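Local coordinates for uroporphyrinogen III cosynthase (HemD) (Helicobacter pylori, PDB 3P9Z), which probably catalyses cyclisation of the linear tetrapyrrole hydroxymethylbilane to uroporphyrinogen III, with loss of water, on the pathway to haem, at residues Y18-F26 / S171-F180; T187-A196 / I204-L214. One frame throughout, in Å; residues are numbered along the deposited sequence.

From the N terminus, the chain passes through strand 19-28 and then makes a long excursion, which includes strands 40-43, 70-72, 112-118 and 135-146, before helix 170-179 returns to close contact 1 across 144 intervening residues. Contact 2 follows in series and neither nests in nor crosses the first: it closes a short loop of seven residues, mostly helical, between strands 187-190 and 206-208. The first contact lays a helix against the early strand; the second fixes the last strand at one margin of the same sheet. The two meet directly where L177 CD2 packs on I204 CD1 at 3.6 Å, which brings long-range and local closure into direct touch.

Contact 1: residues Y18-F26 / S171-F180; sequences YKTLILNEF and SHAKAFLHYF
The S171 carbonyl and the H172 ring, in the first turns of helix 171-179, both lie beside the amide of N24, whose CG is 4.1 Å from S171 O. The amide and imidazole planes are turned 49° apart, so the two flat groups do not stack. The hydroxyl of S171 sits instead over the centre of the H172 ring, its OG 3.8 Å above the plane.

One turn later A175 directs its CB toward residues 18-26 and meets L23 in the break of strand 19-28. The two CB atoms, of A175 and L23, are 3.7 Å apart, and the N24 amide lies beside the same methyl; a residue this small lets the two backbones come close, with L23 and A175 the nearest CA pair. L23 then reaches along the helix surface: its CD1 comes closest to the backbone, 3.6 Å from F176 CA. With CG anti to the backbone N (chi1 -177°), the F176 ring is carried toward L21, whose CD2 approaches CE2 of F176 at 3.7 Å, at the ring edge and in its plane. F180 lies just past the helix, its CB 3.8 Å above one face of the F176 ring, offset toward the rim. CE2 of F180 touches L21 CD2 at 4.2 Å, and L23 CD2 comes near its edge. Two backbone N-H groups, of Y179 and F180, converge on F176 O where the helix ends.

The result is a worked example of helix-on-sheet packing, with the axes of 24-26 and 171-179 10.0 Å apart. Around it, A175 also touches L146 of strand 135-146, H172 reaches V10 of strand 7-10, and F176 meets F167 edge-to-face. On the side turned away from strand 19-28, A173 packs against Y198 and L199 of helix 193-201.

Contact 2: residues T187-A196 / I204-L214; sequences TAISIGNTTA and IPSYIAKKPSL
Y207 of the last strand is held through both its N-H and its carbonyl by strand 187-190: its N donates to A188 O, and its O accepts from S190 N at 2.8 Å, nearly straight at 168°. A209 N extends this parallel ladder to S190 O. Alongside it, S190 OG donates to S206 OG at 2.9 Å. A chi1 of 64° puts S206 OG beside S190 OG and 3.6 Å from A196 CB, under the connecting helix; there the hydroxyl donates a hydrogen bond to a water, which in turn donates to A196 O and I204 O. Over the same face, A196 CB packs 3.7 Å from I208 CG1, closing the beta-alpha-beta unit. On the opposite face T187 CG2 lies 3.9 Å from Y207 CD2, at the ring edge.

Past the ladder, I191 CG1 leans on P212, the centre of an inverse gamma turn, and a second water joins I191 O to A209 O. Next to it, S213 OG caps A216 N, starting helix 214-223, which covers I189 through L220 and A221.

The hydrogen bonds across the two segments all join uncharged groups: backbone hydrogen bonds set the register, while a serine-water chain satisfies polar atoms under the crossover helix.

Contact 1: residues Y18-F26 / S171-F180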
loop_
_atom_site.group_PDB
_atom_site.type_symbol
_atom_site.label_atom_id
_atom_site.label_comp_id
_atom_site.label_asym_id
_atom_site.label_seq_id
_atom_site.Cartn_x
_atom_site.Cartn_y
_atom_site.Cartn_z
ATOM N N TYR A 18 -20.094 3.869 3.620
ATOM C CA TYR A 18 -20.036 3.901 2.153
ATOM C C TYR A 18 -19.771 2.516 1.592
ATOM O O TYR A 18 -18.956 1.767 2.138
ATOM C CB TYR A 18 -18.942 4.870 1.663
ATOM C CG TYR A 18 -19.265 6.327 1.913
ATOM C CD1 TYR A 18 -19.988 7.069 0.978
ATOM C CD2 TYR A 18 -18.855 6.954 3.078
ATOM C CE1 TYR A 18 -20.300 8.405 1.203
ATOM C CE2 TYR A 18 -19.151 8.296 3.320
ATOM C CZ TYR A 18 -19.882 9.011 2.380
ATOM O OH TYR A 18 -20.182 10.335 2.614
ATOM N N LYS A 19 -20.434 2.194 0.485
ATOM C CA LYS A 19 -20.105 0.997 -0.286
ATOM C C LYS A 19 -18.583 0.997 -0.585
ATOM O O LYS A 19 -18.007 2.013 -1.001
ATOM C CB LYS A 19 -20.966 0.963 -1.564
ATOM C CG LYS A 19 -20.675 -0.196 -2.548
ATOM C CD LYS A 19 -21.749 -0.261 -3.661
ATOM C CE LYS A 19 -21.398 -1.286 -4.764
ATOM N NZ LYS A 19 -21.412 -2.705 -4.256
ATOM N N THR A 20 -17.935 -0.129 -0.322
ATOM C CA THR A 20 -16.513 -0.277 -0.603
ATOM C C THR A 20 -16.220 -1.577 -1.362
ATOM O O THR A 20 -16.650 -2.658 -0.956
ATOM C CB THR A 20 -15.659 -0.219 0.681
ATOM O OG1 THR A 20 -15.869 1.035 1.349
ATOM C CG2 THR A 20 -14.154 -0.349 0.353
ATOM N N LEU A 21 -15.463 -1.462 -2.448
ATOM C CA LEU A 21 -15.017 -2.628 -3.206
ATOM C C LEU A 21 -13.591 -2.972 -2.783
ATOM O O LEU A 21 -12.669 -2.186 -3.015
ATOM C CB LEU A 21 -15.076 -2.334 -4.710
ATOM C CG LEU A 21 -16.361 -2.641 -5.509
ATOM C CD1 LEU A 21 -17.620 -2.121 -4.835
ATOM C CD2 LEU A 21 -16.277 -2.080 -6.930
ATOM N N ILE A 22 -13.417 -4.129 -2.147
ATOM C CA ILE A 22 -12.087 -4.590 -1.737
ATOM C C ILE A 22 -11.757 -5.759 -2.646
ATOM O O ILE A 22 -12.154 -6.913 -2.392
ATOM C CB ILE A 22 -12.037 -5.005 -0.235
ATOM C CG1 ILE A 22 -12.479 -3.838 0.664
ATOM C CG2 ILE A 22 -10.603 -5.534 0.174
ATOM C CD1 ILE A 22 -12.826 -4.260 2.120
ATOM N N LEU A 23 -11.034 -5.457 -3.720
ATOM C CA LEU A 23 -10.825 -6.432 -4.780
ATOM C C LEU A 23 -9.461 -7.113 -4.746
ATOM O O LEU A 23 -9.201 -8.028 -5.530
ATOM C CB LEU A 23 -11.012 -5.756 -6.127
ATOM C CG LEU A 23 -12.323 -4.984 -6.305
ATOM C CD1 LEU A 23 -12.277 -4.267 -7.629
ATOM C CD2 LEU A 23 -13.499 -5.934 -6.227
ATOM N N ASN A 24 -8.585 -6.629 -3.871
ATOM C CA ASN A 24 -7.228 -7.160 -3.741
ATOM C C ASN A 24 -7.089 -7.744 -2.357
ATOM O O ASN A 24 -7.884 -7.424 -1.474
ATOM C CB ASN A 24 -6.214 -6.032 -3.919
ATOM C CG ASN A 24 -6.230 -5.470 -5.307
ATOM O OD1 ASN A 24 -6.675 -4.339 -5.531
ATOM N ND2 ASN A 24 -5.785 -6.266 -6.262
ATOM N N GLU A 25 -6.078 -8.579 -2.168
ATOM C CA GLU A 25 -5.779 -9.129 -0.855
ATOM C C GLU A 25 -4.268 -9.311 -0.690
ATOM O O GLU A 25 -3.536 -9.469 -1.657
ATOM C CB GLU A 25 -6.562 -10.432 -0.585
ATOM C CG GLU A 25 -6.136 -11.630 -1.429
ATOM C CD GLU A 25 -7.143 -12.785 -1.409
ATOM O OE1 GLU A 25 -7.943 -12.886 -0.448
ATOM O OE2 GLU A 25 -7.127 -13.605 -2.361
ATOM N N PHE A 26 -3.818 -9.236 0.549
ATOM C CA PHE A 26 -2.409 -9.353 0.865
ATOM C C PHE A 26 -2.071 -10.775 1.206
ATOM O O PHE A 26 -2.785 -11.438 1.943
ATOM C CB PHE A 26 -2.017 -8.382 1.984
ATOM C CG PHE A 26 -1.999 -6.958 1.537
ATOM C CD1 PHE A 26 -0.955 -6.478 0.760
ATOM C CD2 PHE A 26 -3.057 -6.109 1.839
ATOM C CE1 PHE A 26 -0.950 -5.150 0.308
ATOM C CE2 PHE A 26 -3.060 -4.791 1.394
ATOM C CZ PHE A 26 -2.005 -4.313 0.631
ATOM N N SER A 171 -3.312 -0.458 -8.012
ATOM C CA SER A 171 -3.734 -1.858 -7.866
ATOM C C SER A 171 -5.268 -1.963 -7.850
ATOM O O SER A 171 -5.853 -2.883 -8.442
ATOM C CB SER A 171 -3.157 -2.441 -6.575
ATOM O OG SER A 171 -3.684 -1.742 -5.447
ATOM N N HIS A 172 -5.916 -0.999 -7.204
ATOM C CA HIS A 172 -7.369 -0.961 -7.125
ATOM C C HIS A 172 -8.071 -0.645 -8.452
ATOM O O HIS A 172 -9.084 -1.264 -8.790
ATOM C CB HIS A 172 -7.793 0.022 -6.030
ATOM C CG HIS A 172 -7.321 -0.388 -4.675
ATOM N ND1 HIS A 172 -6.661 0.466 -3.817
ATOM C CD2 HIS A 172 -7.380 -1.585 -4.046
ATOM C CE1 HIS A 172 -6.344 -0.186 -2.712
ATOM N NE2 HIS A 172 -6.777 -1.430 -2.824
ATOM N N ALA A 173 -7.524 0.316 -9.199
ATOM C CA ALA A 173 -7.983 0.598 -10.550
ATOM C C ALA A 173 -7.830 -0.631 -11.450
ATOM O O ALA A 173 -8.763 -1.022 -12.153
ATOM C CB ALA A 173 -7.220 1.781 -11.130
ATOM N N LYS A 174 -6.651 -1.239 -11.410
ATOM C CA LYS A 174 -6.364 -2.440 -12.184
ATOM C C LYS A 174 -7.370 -3.569 -11.886
ATOM O O LYS A 174 -7.930 -4.167 -12.806
ATOM C CB LYS A 174 -4.919 -2.895 -11.916
ATOM C CG LYS A 174 -4.426 -3.997 -12.835
ATOM C CD LYS A 174 -2.900 -4.157 -12.729
ATOM C CE LYS A 174 -2.409 -5.306 -13.616
ATOM N NZ LYS A 174 -2.661 -6.656 -12.986
ATOM N N ALA A 175 -7.588 -3.845 -10.603
ATOM C CA ALA A 175 -8.491 -4.909 -10.189
ATOM C C ALA A 175 -9.929 -4.590 -10.609
ATOM O O ALA A 175 -10.675 -5.471 -11.041
ATOM C CB ALA A 175 -8.412 -5.112 -8.684
ATOM N N PHE A 176 -10.319 -3.327 -10.477
ATOM C CA PHE A 176 -11.657 -2.947 -10.887
ATOM C C PHE A 176 -11.861 -3.267 -12.361
ATOM O O PHE A 176 -12.853 -3.913 -12.729
ATOM C CB PHE A 176 -11.927 -1.475 -10.622
ATOM C CG PHE A 176 -13.320 -1.054 -10.962
ATOM C CD1 PHE A 176 -13.621 -0.555 -12.233
ATOM C CD2 PHE A 176 -14.338 -1.168 -10.024
ATOM C CE1 PHE A 176 -14.923 -0.159 -12.571
ATOM C CE2 PHE A 176 -15.650 -0.777 -10.351
ATOM C CZ PHE A 176 -15.936 -0.266 -11.632
ATOM N N LEU A 177 -10.919 -2.829 -13.192
ATOM C CA LEU A 177 -11.046 -2.988 -14.644
ATOM C C LEU A 177 -10.945 -4.447 -15.056
ATOM O O LEU A 177 -11.524 -4.838 -16.043
ATOM C CB LEU A 177 -10.024 -2.135 -15.392
ATOM C CG LEU A 177 -10.267 -0.621 -15.271
ATOM C CD1 LEU A 177 -9.142 0.160 -15.947
ATOM C CD2 LEU A 177 -11.638 -0.234 -15.854
ATOM N N HIS A 178 -10.236 -5.254 -14.277
ATOM C CA HIS A 178 -10.255 -6.702 -14.503
ATOM C C HIS A 178 -11.677 -7.250 -14.464
ATOM O O HIS A 178 -12.039 -8.079 -15.285
ATOM C CB HIS A 178 -9.371 -7.449 -13.496
ATOM C CG HIS A 178 -9.303 -8.925 -13.745
ATOM N ND1 HIS A 178 -8.262 -9.524 -14.424
ATOM C CD2 HIS A 178 -10.179 -9.917 -13.449
ATOM C CE1 HIS A 178 -8.489 -10.823 -14.513
ATOM N NE2 HIS A 178 -9.650 -11.086 -13.936
ATOM N N TYR A 179 -12.491 -6.783 -13.520
ATOM C CA TYR A 179 -13.795 -7.402 -13.297
ATOM C C TYR A 179 -14.993 -6.682 -13.905
ATOM O O TYR A 179 -15.998 -7.313 -14.217
ATOM C CB TYR A 179 -14.047 -7.581 -11.802
ATOM C CG TYR A 179 -13.342 -8.776 -11.186
ATOM C CD1 TYR A 179 -13.695 -10.079 -11.546
ATOM C CD2 TYR A 179 -12.351 -8.606 -10.214
ATOM C CE1 TYR A 179 -13.054 -11.181 -10.985
ATOM C CE2 TYR A 179 -11.708 -9.721 -9.624
ATOM C CZ TYR A 179 -12.068 -10.992 -10.010
ATOM O OH TYR A 179 -11.444 -12.095 -9.449
ATOM N N PHE A 180 -14.901 -5.366 -14.045
ATOM C CA PHE A 180 -16.068 -4.556 -14.357
ATOM C C PHE A 180 -15.819 -3.607 -15.507
ATOM O O PHE A 180 -14.753 -2.985 -15.598
ATOM C CB PHE A 180 -16.482 -3.735 -13.124
ATOM C CG PHE A 180 -16.737 -4.565 -11.891
ATOM C CD1 PHE A 180 -17.836 -5.429 -11.822
ATOM C CD2 PHE A 180 -15.878 -4.482 -10.791
ATOM C CE1 PHE A 180 -18.075 -6.185 -10.687
ATOM C CE2 PHE A 180 -16.119 -5.234 -9.659
ATOM C CZ PHE A 180 -17.216 -6.085 -9.606
#

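Contact 2: residues T187-A196 / I204-L214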
loop_
_atom_site.group_PDB
_atom_site.type_symbol
_atom_site.label_atom_id
_atom_site.label_comp_id
_atom_site.label_asym_id
_atom_site.label_seq_id
_atom_site.Cartn_x
_atom_site.Cartn_y
_atom_site.Cartn_z
ATOM N N THR A 187 -18.253 8.184 -12.731
ATOM C CA THR A 187 -17.227 9.217 -12.593
ATOM C C THR A 187 -16.109 8.697 -11.694
ATOM O O THR A 187 -16.355 8.341 -10.545
ATOM C CB THR A 187 -17.819 10.528 -12.029
ATOM O OG1 THR A 187 -18.822 11.015 -12.928
ATOM C CG2 THR A 187 -16.754 11.576 -11.846
ATOM N N ALA A 188 -14.890 8.642 -12.232
ATOM C CA ALA A 188 -13.716 8.202 -11.476
ATOM C C ALA A 188 -13.083 9.366 -10.711
ATOM O O ALA A 188 -12.969 10.495 -11.224
ATOM C CB ALA A 188 -12.668 7.561 -12.400
ATOM N N ILE A 189 -12.669 9.061 -9.488
ATOM C CA ILE A 189 -11.858 9.946 -8.700
ATOM C C ILE A 189 -10.540 9.246 -8.379
ATOM O O ILE A 189 -10.527 8.070 -8.015
ATOM C CB ILE A 189 -12.605 10.357 -7.399
ATOM C CG1 ILE A 189 -13.820 11.227 -7.780
ATOM C CG2 ILE A 189 -11.645 11.041 -6.410
ATOM C CD1 ILE A 189 -14.556 11.855 -6.614
ATOM N N SER A 190 -9.437 9.980 -8.524
ATOM C CA SER A 190 -8.124 9.448 -8.218
ATOM C C SER A 190 -7.554 10.154 -7.020
ATOM O O SER A 190 -7.655 11.385 -6.914
ATOM C CB SER A 190 -7.192 9.667 -9.411
ATOM O OG SER A 190 -7.604 8.867 -10.500
ATOM N N ILE A 191 -6.928 9.384 -6.130
ATOM C CA ILE A 191 -6.270 9.974 -4.952
ATOM C C ILE A 191 -5.111 10.917 -5.333
ATOM O O ILE A 191 -4.871 11.935 -4.666
ATOM C CB ILE A 191 -5.777 8.865 -3.961
ATOM C CG1 ILE A 191 -5.446 9.476 -2.580
ATOM C CG2 ILE A 191 -4.607 8.078 -4.572
ATOM C CD1 ILE A 191 -5.567 8.475 -1.379
ATOM N N GLY A 192 -4.396 10.584 -6.405
ATOM C CA GLY A 192 -3.255 11.393 -6.869
ATOM C C GLY A 192 -2.975 11.044 -8.321
ATOM O O GLY A 192 -3.650 10.166 -8.881
ATOM N N ASN A 193 -1.982 11.708 -8.925
ATOM C CA ASN A 193 -1.776 11.584 -10.378
ATOM C C ASN A 193 -1.243 10.235 -10.838
ATOM O O ASN A 193 -1.479 9.838 -11.966
ATOM C CB ASN A 193 -0.993 12.775 -10.990
ATOM C CG ASN A 193 0.421 12.975 -10.390
ATOM O OD1 ASN A 193 1.011 12.091 -9.739
ATOM N ND2 ASN A 193 0.964 14.161 -10.625
ATOM N N THR A 194 -0.536 9.507 -9.980
ATOM C CA THR A 194 -0.059 8.200 -10.411
ATOM C C THR A 194 -1.251 7.293 -10.716
ATOM O O THR A 194 -1.267 6.594 -11.731
ATOM C CB THR A 194 0.907 7.533 -9.407
ATOM O OG1 THR A 194 0.221 7.300 -8.185
ATOM C CG2 THR A 194 2.108 8.419 -9.136
ATOM N N THR A 195 -2.264 7.340 -9.860
ATOM C CA THR A 195 -3.520 6.601 -10.097
ATOM C C THR A 195 -4.240 7.148 -11.334
ATOM O O THR A 195 -4.626 6.391 -12.233
ATOM C CB THR A 195 -4.447 6.702 -8.886
ATOM O OG1 THR A 195 -3.862 5.969 -7.798
ATOM C CG2 THR A 195 -5.863 6.133 -9.216
ATOM N N ALA A 196 -4.382 8.468 -11.380
ATOM C CA ALA A 196 -5.086 9.128 -12.471
ATOM C C ALA A 196 -4.438 8.869 -13.829
ATOM O O ALA A 196 -5.138 8.644 -14.809
ATOM C CB ALA A 196 -5.197 10.618 -12.196
ATOM N N ILE A 204 -9.424 6.154 -19.413
ATOM C CA ILE A 204 -10.407 6.583 -18.427
ATOM C C ILE A 204 -10.061 7.909 -17.753
ATOM O O ILE A 204 -9.056 8.015 -17.055
ATOM C CB ILE A 204 -10.658 5.491 -17.390
ATOM C CG1 ILE A 204 -11.324 4.286 -18.080
ATOM C CG2 ILE A 204 -11.554 6.005 -16.271
ATOM C CD1 ILE A 204 -11.005 2.967 -17.449
ATOM N N PRO A 205 -10.920 8.921 -17.944
ATOM C CA PRO A 205 -10.709 10.204 -17.272
ATOM C C PRO A 205 -11.084 10.115 -15.791
ATOM O O PRO A 205 -11.912 9.281 -15.395
ATOM C CB PRO A 205 -11.676 11.146 -18.004
ATOM C CG PRO A 205 -12.821 10.228 -18.459
ATOM C CD PRO A 205 -12.113 8.925 -18.820
ATOM N N SER A 206 -10.476 10.959 -14.975
ATOM C CA SER A 206 -10.844 11.047 -13.577
ATOM C C SER A 206 -10.487 12.423 -13.051
ATOM O O SER A 206 -9.618 13.093 -13.604
ATOM C CB SER A 206 -10.111 9.979 -12.751
ATOM O OG SER A 206 -8.713 10.207 -12.791
ATOM N N TYR A 207 -11.154 12.818 -11.975
ATOM C CA TYR A 207 -10.786 14.003 -11.228
ATOM C C TYR A 207 -9.863 13.592 -10.107
ATOM O O TYR A 207 -9.973 12.477 -9.568
ATOM C CB TYR A 207 -12.025 14.682 -10.639
ATOM C CG TYR A 207 -13.002 15.209 -11.667
ATOM C CD1 TYR A 207 -12.731 16.379 -12.397
ATOM C CD2 TYR A 207 -14.233 14.558 -11.885
ATOM C CE1 TYR A 207 -13.659 16.880 -13.342
ATOM C CE2 TYR A 207 -15.164 15.048 -12.829
ATOM C CZ TYR A 207 -14.863 16.205 -13.548
ATOM O OH TYR A 207 -15.774 16.679 -14.465
ATOM N N ILE A 208 -8.958 14.487 -9.741
ATOM C CA ILE A 208 -7.949 14.160 -8.742
ATOM C C ILE A 208 -8.196 14.949 -7.473
ATOM O O ILE A 208 -8.407 16.165 -7.528
ATOM C CB ILE A 208 -6.533 14.471 -9.285
ATOM C CG1 ILE A 208 -6.298 13.747 -10.624
ATOM C CG2 ILE A 208 -5.460 14.141 -8.250
ATOM C CD1 ILE A 208 -5.028 14.212 -11.390
ATOM N N ALA A 209 -8.158 14.270 -6.332
ATOM C CA ALA A 209 -8.187 14.934 -5.013
ATOM C C ALA A 209 -7.138 16.053 -4.866
ATOM O O ALA A 209 -6.052 15.985 -5.467
ATOM C CB ALA A 209 -8.022 13.891 -3.879
ATOM N N LYS A 210 -7.462 17.079 -4.075
ATOM C CA LYS A 210 -6.573 18.248 -3.937
ATOM C C LYS A 210 -5.300 17.962 -3.130
ATOM O O LYS A 210 -4.311 18.683 -3.259
ATOM C CB LYS A 210 -7.326 19.443 -3.355
ATOM C CG LYS A 210 -8.417 19.960 -4.305
ATOM C CD LYS A 210 -9.363 20.886 -3.586
ATOM C CE LYS A 210 -10.471 21.413 -4.531
ATOM N NZ LYS A 210 -9.854 22.215 -5.623
ATOM N N LYS A 211 -5.372 16.933 -2.296
ATOM C CA LYS A 211 -4.261 16.362 -1.522
ATOM C C LYS A 211 -4.482 14.862 -1.637
ATOM O O LYS A 211 -5.633 14.424 -1.740
ATOM C CB LYS A 211 -4.355 16.717 -0.032
ATOM C CG LYS A 211 -3.942 18.131 0.296
ATOM C CD LYS A 211 -3.777 18.379 1.807
ATOM C CE LYS A 211 -3.461 19.845 2.055
ATOM N NZ LYS A 211 -3.106 20.167 3.464
ATOM N N PRO A 212 -3.389 14.066 -1.588
ATOM C CA PRO A 212 -3.595 12.617 -1.715
ATOM C C PRO A 212 -3.973 11.961 -0.376
ATOM O O PRO A 212 -3.199 11.194 0.198
ATOM C CB PRO A 212 -2.256 12.111 -2.259
ATOM C CG PRO A 212 -1.233 13.118 -1.762
ATOM C CD PRO A 212 -1.963 14.441 -1.615
ATOM N N SER A 213 -5.174 12.271 0.097
ATOM C CA SER A 213 -5.707 11.673 1.312
ATOM C C SER A 213 -7.112 11.152 1.031
ATOM O O SER A 213 -7.759 11.585 0.071
ATOM C CB SER A 213 -5.730 12.700 2.439
ATOM O OG SER A 213 -6.729 13.680 2.196
ATOM N N LEU A 214 -7.574 10.212 1.853
ATOM C CA LEU A 214 -8.936 9.701 1.750
ATOM C C LEU A 214 -9.933 10.824 1.992
ATOM O O LEU A 214 -10.966 10.892 1.324
ATOM C CB LEU A 214 -9.182 8.552 2.749
ATOM C CG LEU A 214 -8.270 7.326 2.639
ATOM C CD1 LEU A 214 -8.674 6.286 3.703
ATOM C CD2 LEU A 214 -8.336 6.724 1.241
HETATM O O HOH W 1 -14.515 9.377 -15.059
HETATM O O HOH W 2 -3.676 14.472 -4.710
HETATM O O HOH W 3 -7.509 9.610 -15.331
#